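Local atomic coordinates of amidohydrolase 3 domain-containing protein (Pyrococcus horikoshii, PDB entry 3IGH), a protein that probably hydrolyses carbon-nitrogen bonds other than peptide bonds, as a metal-dependent hydrolase of the amidohydrolase family whose own substrate is not established. Residues Phe64-His69 with Gly396-Ser401; Pro362-Ser367 with Pro402-Asp407. All coordinates share one frame; numbering follows the deposited sequence. Where two conformers were deposited one is given.

Contact 1 of 2, residues Phe64-His69 with Gly396-Ser401. With SO4 (sulfate ion), chain B.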
ATOM      1  N   PHE A  64      -4.261 -20.339   8.120  1.00 26.45           N
ATOM      2  CA  PHE A  64      -3.325 -19.395   7.509  1.00 27.51           C
ATOM      3  C   PHE A  64      -2.224 -20.263   6.893  1.00 27.57           C
ATOM      4  O   PHE A  64      -1.441 -20.878   7.610  1.00 26.39           O
ATOM      5  CB  PHE A  64      -2.779 -18.468   8.607  1.00 25.93           C
ATOM      6  CG  PHE A  64      -2.007 -17.257   8.106  1.00 28.88           C
ATOM      7  CD1 PHE A  64      -2.205 -16.022   8.714  1.00 27.50           C
ATOM      8  CD2 PHE A  64      -1.077 -17.344   7.057  1.00 27.78           C
ATOM      9  CE1 PHE A  64      -1.513 -14.877   8.283  1.00 34.44           C
ATOM     10  CE2 PHE A  64      -0.382 -16.215   6.621  1.00 29.14           C
ATOM     11  CZ  PHE A  64      -0.609 -14.972   7.244  1.00 27.83           C
ATOM     12  N   ASP A  65      -2.183 -20.349   5.568  1.00 24.30           N
ATOM     13  CA  ASP A  65      -1.149 -21.133   4.911  1.00 27.28           C
ATOM     14  C   ASP A  65       0.066 -20.237   4.732  1.00 30.06           C
ATOM     15  O   ASP A  65       0.052 -19.334   3.916  1.00 27.86           O
ATOM     16  CB  ASP A  65      -1.637 -21.645   3.550  1.00 24.38           C
ATOM     17  CG  ASP A  65      -0.699 -22.689   2.932  1.00 33.91           C
ATOM     18  OD1 ASP A  65       0.533 -22.489   2.898  1.00 29.27           O
ATOM     19  OD2 ASP A  65      -1.204 -23.709   2.422  1.00 34.39           O
ATOM     20  N   SER A  66       1.132 -20.513   5.471  1.00 26.69           N
ATOM     21  CA  SER A  66       2.268 -19.584   5.507  1.00 25.39           C
ATOM     22  C   SER A  66       3.245 -19.690   4.331  1.00 28.16           C
ATOM     23  O   SER A  66       4.267 -18.996   4.317  1.00 30.86           O
ATOM     24  CB  SER A  66       3.010 -19.703   6.847  1.00 30.21           C
ATOM     25  OG  SER A  66       3.565 -20.993   7.006  1.00 37.19           O
ATOM     26  N   HIS A  67       2.931 -20.514   3.329  1.00 25.49           N
ATOM     27  CA  HIS A  67       3.828 -20.678   2.166  1.00 30.66           C
ATOM     28  C   HIS A  67       3.122 -21.405   1.035  1.00 25.79           C
ATOM     29  O   HIS A  67       3.018 -22.629   1.053  1.00 29.82           O
ATOM     30  CB  HIS A  67       5.102 -21.441   2.581  1.00 26.03           C
ATOM     31  CG  HIS A  67       6.126 -21.600   1.497  1.00 33.58           C
ATOM     32  ND1 HIS A  67       7.435 -21.204   1.661  1.00 42.81           N
ATOM     33  CD2 HIS A  67       6.052 -22.144   0.260  1.00 35.28           C
ATOM     34  CE1 HIS A  67       8.121 -21.489   0.569  1.00 36.18           C
ATOM     35  NE2 HIS A  67       7.305 -22.052  -0.302  1.00 39.73           N
ATOM     36  N   LEU A  68       2.653 -20.657   0.042  1.00 27.00           N
ATOM     37  CA  LEU A  68       2.137 -21.271  -1.172  1.00 28.52           C
ATOM     38  C   LEU A  68       2.343 -20.373  -2.388  1.00 28.63           C
ATOM     39  O   LEU A  68       2.802 -19.234  -2.267  1.00 30.39           O
ATOM     40  CB  LEU A  68       0.659 -21.693  -1.009  1.00 30.02           C
ATOM     41  CG  LEU A  68      -0.392 -20.732  -0.452  1.00 36.00           C
ATOM     42  CD1 LEU A  68      -0.589 -19.484  -1.333  1.00 27.11           C
ATOM     43  CD2 LEU A  68      -1.698 -21.484  -0.320  1.00 29.19           C
ATOM     44  N   HIS A  69       1.976 -20.894  -3.552  1.00 27.30           N
ATOM     45  CA  HIS A  69       2.110 -20.186  -4.809  1.00 26.97           C
ATOM     46  C   HIS A  69       0.721 -20.023  -5.390  1.00 34.10           C
ATOM     47  O   HIS A  69       0.192 -20.935  -6.020  1.00 37.15           O
ATOM     48  CB  HIS A  69       2.982 -20.987  -5.771  1.00 28.59           C
ATOM     49  CG  HIS A  69       4.326 -21.344  -5.218  1.00 36.97           C
ATOM     50  ND1 HIS A  69       5.427 -20.525  -5.353  1.00 41.78           N
ATOM     51  CD2 HIS A  69       4.748 -22.437  -4.542  1.00 38.90           C
ATOM     52  CE1 HIS A  69       6.469 -21.096  -4.772  1.00 37.19           C
ATOM     53  NE2 HIS A  69       6.083 -22.254  -4.268  1.00 45.59           N
ATOM     54  N   GLY A 396       5.150 -22.245  11.670  1.00 28.41           N
ATOM     55  CA  GLY A 396       3.918 -22.100  10.905  1.00 31.20           C
ATOM     56  C   GLY A 396       3.746 -23.280   9.972  1.00 27.98           C
ATOM     57  O   GLY A 396       4.732 -23.868   9.531  1.00 33.89           O
ATOM     58  N   PHE A 397       2.496 -23.635   9.680  1.00 28.40           N
ATOM     59  CA  PHE A 397       2.223 -24.731   8.751  1.00 27.55           C
ATOM     60  C   PHE A 397       1.840 -24.173   7.389  1.00 28.34           C
ATOM     61  O   PHE A 397       1.230 -23.103   7.273  1.00 28.40           O
ATOM     62  CB  PHE A 397       1.086 -25.630   9.262  1.00 33.19           C
ATOM     63  CG  PHE A 397       1.499 -26.631  10.324  1.00 32.19           C
ATOM     64  CD1 PHE A 397       2.802 -26.681  10.817  1.00 28.48           C
ATOM     65  CD2 PHE A 397       0.554 -27.511  10.850  1.00 35.06           C
ATOM     66  CE1 PHE A 397       3.166 -27.597  11.798  1.00 31.66           C
ATOM     67  CE2 PHE A 397       0.901 -28.422  11.832  1.00 28.60           C
ATOM     68  CZ  PHE A 397       2.217 -28.465  12.310  1.00 34.82           C
ATOM     69  N   SER A 398       2.172 -24.937   6.360  1.00 29.40           N
ATOM     70  CA  SER A 398       1.886 -24.553   5.001  1.00 30.84           C
ATOM     71  C   SER A 398       1.829 -25.794   4.121  1.00 28.63           C
ATOM     72  O   SER A 398       2.171 -26.886   4.559  1.00 28.06           O
ATOM     73  CB  SER A 398       2.977 -23.608   4.493  1.00 32.72           C
ATOM     74  OG  SER A 398       4.274 -24.129   4.708  1.00 34.62           O
ATOM     75  N   THR A 399       1.412 -25.607   2.874  1.00 32.41           N
ATOM     76  CA  THR A 399       1.261 -26.710   1.946  1.00 28.60           C
ATOM     77  C   THR A 399       2.233 -26.630   0.782  1.00 35.11           C
ATOM     78  O   THR A 399       2.440 -27.630   0.100  1.00 32.57           O
ATOM     79  CB  THR A 399      -0.169 -26.770   1.357  1.00 29.23           C
ATOM     80  OG1 THR A 399      -0.509 -25.502   0.780  1.00 31.66           O
ATOM     81  CG2 THR A 399      -1.187 -27.133   2.435  1.00 29.23           C
ATOM     82  N   ASP A 400       2.803 -25.442   0.538  1.00 28.42           N
ATOM     83  CA  ASP A 400       3.554 -25.161  -0.688  1.00 28.46           C
ATOM     84  C   ASP A 400       2.690 -25.472  -1.910  1.00 29.54           C
ATOM     85  O   ASP A 400       3.193 -25.890  -2.951  1.00 28.05           O
ATOM     86  CB  ASP A 400       4.896 -25.931  -0.725  1.00 30.43           C
ATOM     87  CG  ASP A 400       5.866 -25.381  -1.756  1.00 46.74           C
ATOM     88  OD1 ASP A 400       5.753 -24.190  -2.126  1.00 35.67           O
ATOM     89  OD2 ASP A 400       6.739 -26.153  -2.208  1.00 44.43           O
ATOM     90  N   SER A 401       1.382 -25.269  -1.774  1.00 29.05           N
ATOM     91  CA  SER A 401       0.440 -25.514  -2.856  1.00 30.20           C
ATOM     92  C   SER A 401       0.884 -24.749  -4.111  1.00 33.26           C
ATOM     93  O   SER A 401       1.300 -23.583  -4.018  1.00 32.23           O
ATOM     94  CB  SER A 401      -0.965 -25.089  -2.421  1.00 33.90           C
ATOM     95  OG  SER A 401      -1.869 -25.162  -3.498  1.00 42.94           O
TER
HETATM   96  S   SO4 B   1       9.811 -23.380  -2.617  1.00 55.65           S
HETATM   97  O1  SO4 B   1       8.737 -22.454  -2.917  1.00 45.31           O
HETATM   98  O2  SO4 B   1       9.240 -24.675  -2.283  1.00 62.11           O
HETATM   99  O3  SO4 B   1      10.644 -23.542  -3.801  1.00 61.71           O
HETATM  100  O4  SO4 B   1      10.580 -22.876  -1.473  1.00 50.26           O

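Contact 2 of 2, residues Pro362-Ser367 with Pro402-Asp407. With SO4 (sulfate ion), chain J; SO4 (sulfate ion), chain E.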
ATOM      1  N   PRO A 362       4.041 -30.122   6.574  1.00 32.09           N
ATOM      2  CA  PRO A 362       3.849 -31.508   7.048  1.00 32.28           C
ATOM      3  C   PRO A 362       3.386 -32.546   6.020  1.00 32.84           C
ATOM      4  O   PRO A 362       3.770 -33.705   6.135  1.00 34.78           O
ATOM      5  CB  PRO A 362       2.837 -31.353   8.188  1.00 30.75           C
ATOM      6  CG  PRO A 362       3.106 -29.958   8.706  1.00 31.75           C
ATOM      7  CD  PRO A 362       3.358 -29.153   7.454  1.00 26.09           C
ATOM      8  N   HIS A 363       2.615 -32.146   5.010  1.00 31.76           N
ATOM      9  CA  HIS A 363       2.181 -33.103   3.991  1.00 33.39           C
ATOM     10  C   HIS A 363       3.312 -33.682   3.123  1.00 36.65           C
ATOM     11  O   HIS A 363       3.122 -34.710   2.467  1.00 30.80           O
ATOM     12  CB  HIS A 363       1.018 -32.564   3.147  1.00 30.50           C
ATOM     13  CG  HIS A 363       0.198 -33.643   2.509  1.00 34.20           C
ATOM     14  ND1 HIS A 363       0.444 -34.105   1.236  1.00 32.30           N
ATOM     15  CD2 HIS A 363      -0.834 -34.380   2.984  1.00 36.19           C
ATOM     16  CE1 HIS A 363      -0.417 -35.064   0.942  1.00 36.25           C
ATOM     17  NE2 HIS A 363      -1.200 -35.252   1.987  1.00 35.47           N
ATOM     18  N   PHE A 364       4.493 -33.048   3.143  1.00 29.39           N
ATOM     19  CA  PHE A 364       5.694 -33.617   2.509  1.00 29.98           C
ATOM     20  C   PHE A 364       6.074 -34.996   3.075  1.00 31.92           C
ATOM     21  O   PHE A 364       6.654 -35.802   2.363  1.00 33.85           O
ATOM     22  CB  PHE A 364       6.906 -32.677   2.628  1.00 33.11           C
ATOM     23  CG  PHE A 364       6.971 -31.593   1.564  1.00 32.08           C
ATOM     24  CD1 PHE A 364       5.973 -30.632   1.447  1.00 38.30           C
ATOM     25  CD2 PHE A 364       8.054 -31.529   0.690  1.00 47.12           C
ATOM     26  CE1 PHE A 364       6.055 -29.615   0.470  1.00 31.28           C
ATOM     27  CE2 PHE A 364       8.136 -30.533  -0.285  1.00 45.02           C
ATOM     28  CZ  PHE A 364       7.133 -29.573  -0.390  1.00 41.65           C
ATOM     29  N   ILE A 365       5.775 -35.246   4.353  1.00 32.44           N
ATOM     30  CA  ILE A 365       5.927 -36.585   4.955  1.00 36.44           C
ATOM     31  C   ILE A 365       5.223 -37.657   4.106  1.00 36.36           C
ATOM     32  O   ILE A 365       5.781 -38.728   3.846  1.00 37.69           O
ATOM     33  CB  ILE A 365       5.367 -36.622   6.402  1.00 37.44           C
ATOM     34  CG1 ILE A 365       6.247 -35.790   7.342  1.00 34.44           C
ATOM     35  CG2 ILE A 365       5.238 -38.066   6.935  1.00 39.17           C
ATOM     36  CD1 ILE A 365       5.570 -35.450   8.637  1.00 36.82           C
ATOM     37  N   ILE A 366       4.021 -37.321   3.640  1.00 36.82           N
ATOM     38  CA  ILE A 366       3.215 -38.244   2.851  0.50 37.18           C
ATOM     39  C   ILE A 366       3.707 -38.385   1.415  1.00 40.13           C
ATOM     40  O   ILE A 366       3.815 -39.512   0.908  1.00 37.04           O
ATOM     41  CB  ILE A 366       1.713 -37.866   2.927  0.50 39.81           C
ATOM     42  CG1 ILE A 366       1.159 -38.323   4.274  0.50 39.94           C
ATOM     43  CG2 ILE A 366       0.900 -38.484   1.780  0.50 39.66           C
ATOM     44  CD1 ILE A 366       0.014 -37.510   4.749  0.50 38.32           C
ATOM     45  N   SER A 367       4.022 -37.258   0.771  1.00 33.21           N
ATOM     46  CA  SER A 367       4.401 -37.252  -0.639  0.50 32.95           C
ATOM     47  C   SER A 367       5.814 -37.773  -0.883  1.00 35.02           C
ATOM     48  O   SER A 367       6.062 -38.469  -1.873  1.00 36.97           O
ATOM     49  CB  SER A 367       4.255 -35.846  -1.231  0.50 34.48           C
ATOM     50  OG  SER A 367       2.893 -35.476  -1.325  0.50 43.53           O
ATOM     51  N   PRO A 402       0.811 -25.396  -5.289  1.00 32.45           N
ATOM     52  CA  PRO A 402       0.200 -26.693  -5.623  1.00 32.48           C
ATOM     53  C   PRO A 402       1.079 -27.958  -5.557  1.00 39.75           C
ATOM     54  O   PRO A 402       0.686 -28.994  -6.118  1.00 33.76           O
ATOM     55  CB  PRO A 402      -0.256 -26.468  -7.060  1.00 31.52           C
ATOM     56  CG  PRO A 402       0.829 -25.586  -7.642  1.00 31.25           C
ATOM     57  CD  PRO A 402       1.373 -24.749  -6.483  1.00 27.69           C
ATOM     58  N   ILE A 403       2.238 -27.888  -4.896  1.00 34.91           N
ATOM     59  CA  ILE A 403       3.120 -29.053  -4.758  0.50 36.80           C
ATOM     60  C   ILE A 403       2.437 -30.124  -3.897  1.00 38.49           C
ATOM     61  O   ILE A 403       2.505 -31.318  -4.197  1.00 33.98           O
ATOM     62  CB  ILE A 403       4.528 -28.665  -4.192  0.50 36.30           C
ATOM     63  CG1 ILE A 403       5.194 -27.578  -5.053  0.50 38.15           C
ATOM     64  CG2 ILE A 403       5.446 -29.885  -4.051  0.50 37.25           C
ATOM     65  CD1 ILE A 403       5.339 -27.917  -6.528  0.50 35.82           C
ATOM     66  N   GLU A 404       1.769 -29.686  -2.834  1.00 31.87           N
ATOM     67  CA  GLU A 404       0.929 -30.568  -2.027  1.00 30.14           C
ATOM     68  C   GLU A 404      -0.513 -30.111  -2.186  1.00 33.19           C
ATOM     69  O   GLU A 404      -0.737 -28.964  -2.602  1.00 33.02           O
ATOM     70  CB  GLU A 404       1.312 -30.499  -0.545  1.00 29.55           C
ATOM     71  CG  GLU A 404       2.767 -30.814  -0.265  1.00 30.69           C
ATOM     72  CD  GLU A 404       3.143 -32.249  -0.556  1.00 41.81           C
ATOM     73  OE1 GLU A 404       2.274 -33.136  -0.434  1.00 38.27           O
ATOM     74  OE2 GLU A 404       4.321 -32.481  -0.900  1.00 46.05           O
ATOM     75  N   PRO A 405      -1.496 -30.988  -1.860  1.00 33.42           N
ATOM     76  CA  PRO A 405      -2.888 -30.539  -1.797  1.00 33.97           C
ATOM     77  C   PRO A 405      -3.082 -29.374  -0.823  1.00 33.80           C
ATOM     78  O   PRO A 405      -2.410 -29.305   0.203  1.00 31.08           O
ATOM     79  CB  PRO A 405      -3.645 -31.783  -1.306  1.00 34.05           C
ATOM     80  CG  PRO A 405      -2.602 -32.707  -0.786  1.00 42.52           C
ATOM     81  CD  PRO A 405      -1.392 -32.437  -1.605  1.00 36.09           C
ATOM     82  N   ALA A 406      -3.983 -28.461  -1.162  1.00 32.93           N
ATOM     83  CA  ALA A 406      -4.203 -27.262  -0.339  1.00 30.76           C
ATOM     84  C   ALA A 406      -5.063 -27.520   0.895  1.00 34.43           C
ATOM     85  O   ALA A 406      -5.042 -26.722   1.824  1.00 29.85           O
ATOM     86  CB  ALA A 406      -4.805 -26.137  -1.183  1.00 31.96           C
ATOM     87  N   ASP A 407      -5.808 -28.631   0.906  1.00 31.86           N
ATOM     88  CA  ASP A 407      -6.751 -28.947   1.998  1.00 31.43           C
ATOM     89  C   ASP A 407      -6.029 -28.983   3.337  1.00 25.28           C
ATOM     90  O   ASP A 407      -5.167 -29.838   3.549  1.00 32.59           O
ATOM     91  CB  ASP A 407      -7.433 -30.298   1.731  1.00 29.26           C
ATOM     92  CG  ASP A 407      -8.506 -30.651   2.762  1.00 39.05           C
ATOM     93  OD1 ASP A 407      -9.119 -31.716   2.582  1.00 40.21           O
ATOM     94  OD2 ASP A 407      -8.749 -29.899   3.734  1.00 35.21           O
TER
HETATM   95  S   SO4 J   9      -5.523 -29.276  -4.737  0.50 44.92           S
HETATM   96  O1  SO4 J   9      -6.762 -29.255  -5.505  0.50 38.03           O
HETATM   97  O2  SO4 J   9      -5.235 -30.648  -4.335  0.50 50.62           O
HETATM   98  O3  SO4 J   9      -4.424 -28.770  -5.554  0.50 40.01           O
HETATM   99  O4  SO4 J   9      -5.685 -28.444  -3.552  0.50 33.97           O
HETATM  100  S   SO4 E   4      -3.575 -38.000   1.896  1.00 54.72           S
HETATM  101  O1  SO4 E   4      -4.985 -38.166   1.561  1.00 56.57           O
HETATM  102  O2  SO4 E   4      -3.087 -39.197   2.577  1.00 51.42           O
HETATM  103  O3  SO4 E   4      -2.809 -37.756   0.678  1.00 54.59           O
HETATM  104  O4  SO4 E   4      -3.418 -36.863   2.795  1.00 55.79           O
HETATM  105  O   HOH W   1       1.708 -34.114  -3.585  1.00 57.79           O

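Contact 1 of 2, residues Phe64-His69 with Gly396-Ser401
F64 and F397 bring their carbonyl oxygens near each other, two acceptors that cannot bond; S447, from helix 436-450, mediates here, its OG bonding to F64 O and weakly to F397 N. At D65 the side chain takes over. CG stands anti to the backbone N (chi1 -169°), on the T399 side, and the two side chains cross at about a right angle. OD2 accepts a hydrogen bond from T399 OG1 (2.5 Å) through its syn lone pair. OD1 accepts twice: T399 N approaches on the syn side at 3.2 Å, 29° out of the carboxylate plane, while OD1 offers its anti lone pair to H67 N, an Asx turn. An alanine here would probably leave T399 N, T399 OG1 and H67 N without this acceptor and undo the Asx turn. Next, S66 N gives F397 O an almost straight bond of 3.2 Å, while its OG bonds to S359. H67 O receives D400 N at 2.9 Å, and its ring lies beside the D400 side chain, pointing the same way, with ring and carboxylate planes 81° apart. E338 accepts from H67 ND1; at the other edge NE2 donates to sulfate O1 at 3.0 Å. L68 rests its CB against S401. H69 N bonds to S401 O at 2.8 Å, and H69 NE2 lies 2.9 Å from D400 OD1, with a weak bond to the same sulfate O1. H314, K262 and H339 also bond to the anion. A His-X-His motif after the first barrel strand, facing an aspartate after the last, is the metal-binding arrangement of amidohydrolase relatives; here these groups surround a sulfate, consistent with an active-site pocket whose second shell includes E338 and D65, with T399 behind D65.

Contact 2 of 2, residues Pro362-Ser367 with Pro402-Asp407
E404 reaches from its loop to the start of helix 364-367 and meets H363, F364 and S367. Its CB stays at the margin of the contact, 4.1 Å from H363 ND1. CG lies beside the CD1-CE1 side of the F364 ring, 3.6 Å from each of those two atoms. There the chain bends (chi2 -67°), which turns CD back towards the helix start. The two oxygens have different neighbours. OE2 lies above one face of F364, 3.4 Å from the ring plane and displaced towards the rim on the CD1 side. OE1 carries the polar grip. H363 ND1 donates to it at 2.7 Å in a nearly straight bond; the oxygen sits in the imidazole plane, yet the nitrogen comes from the anti side and 28° out of the carboxylate plane. S367 OG, in one of its two modelled conformers, donates to the syn lone pair of the same OE1 at 2.6 Å, and in that conformer a water links S367 OG to I403 O. P405 packs over a face of the H363 ring, its CG making a CH-pi contact 4.0 Å from the centroid. At the far edge of that imidazole, NE2 donates to O4 of a sulfate at 2.9 Å. A406 N donates to O4 of a second sulfate at 2.9 Å. Beyond the pair, F364 stacks edge-to-face on H339. The contact thus joins the loops that follow two neighbouring barrel strands, 357-360 and 395-397. Because both nitrogens of H363 donate, one to a carboxylate and one to an anion, the ring is probably positively charged in this crystal, and the E404 carboxylate would favour that state while holding the imidazole's rotation.

Along the chain the segments come in the order 64-69, 362-367, 396-401, 402-407, so the two contacts cross: contact 2 opens inside the long loop that contact 1 closes and finishes just beyond it. Contact 1 spans 326 residues and brings the last barrel strand, 395-397, back to the first, 58-68, shutting the ring. Contact 2 spans only 34, tying the connection after strand 357-360 to the one leading into helix 408-417. Since 402-407 follows directly on 396-401, the two share one run of chain, with centres about 10 Å apart. They also touch: T399 O packs on E404 CB at 3.1 Å, and T399 CG2 on P405 O.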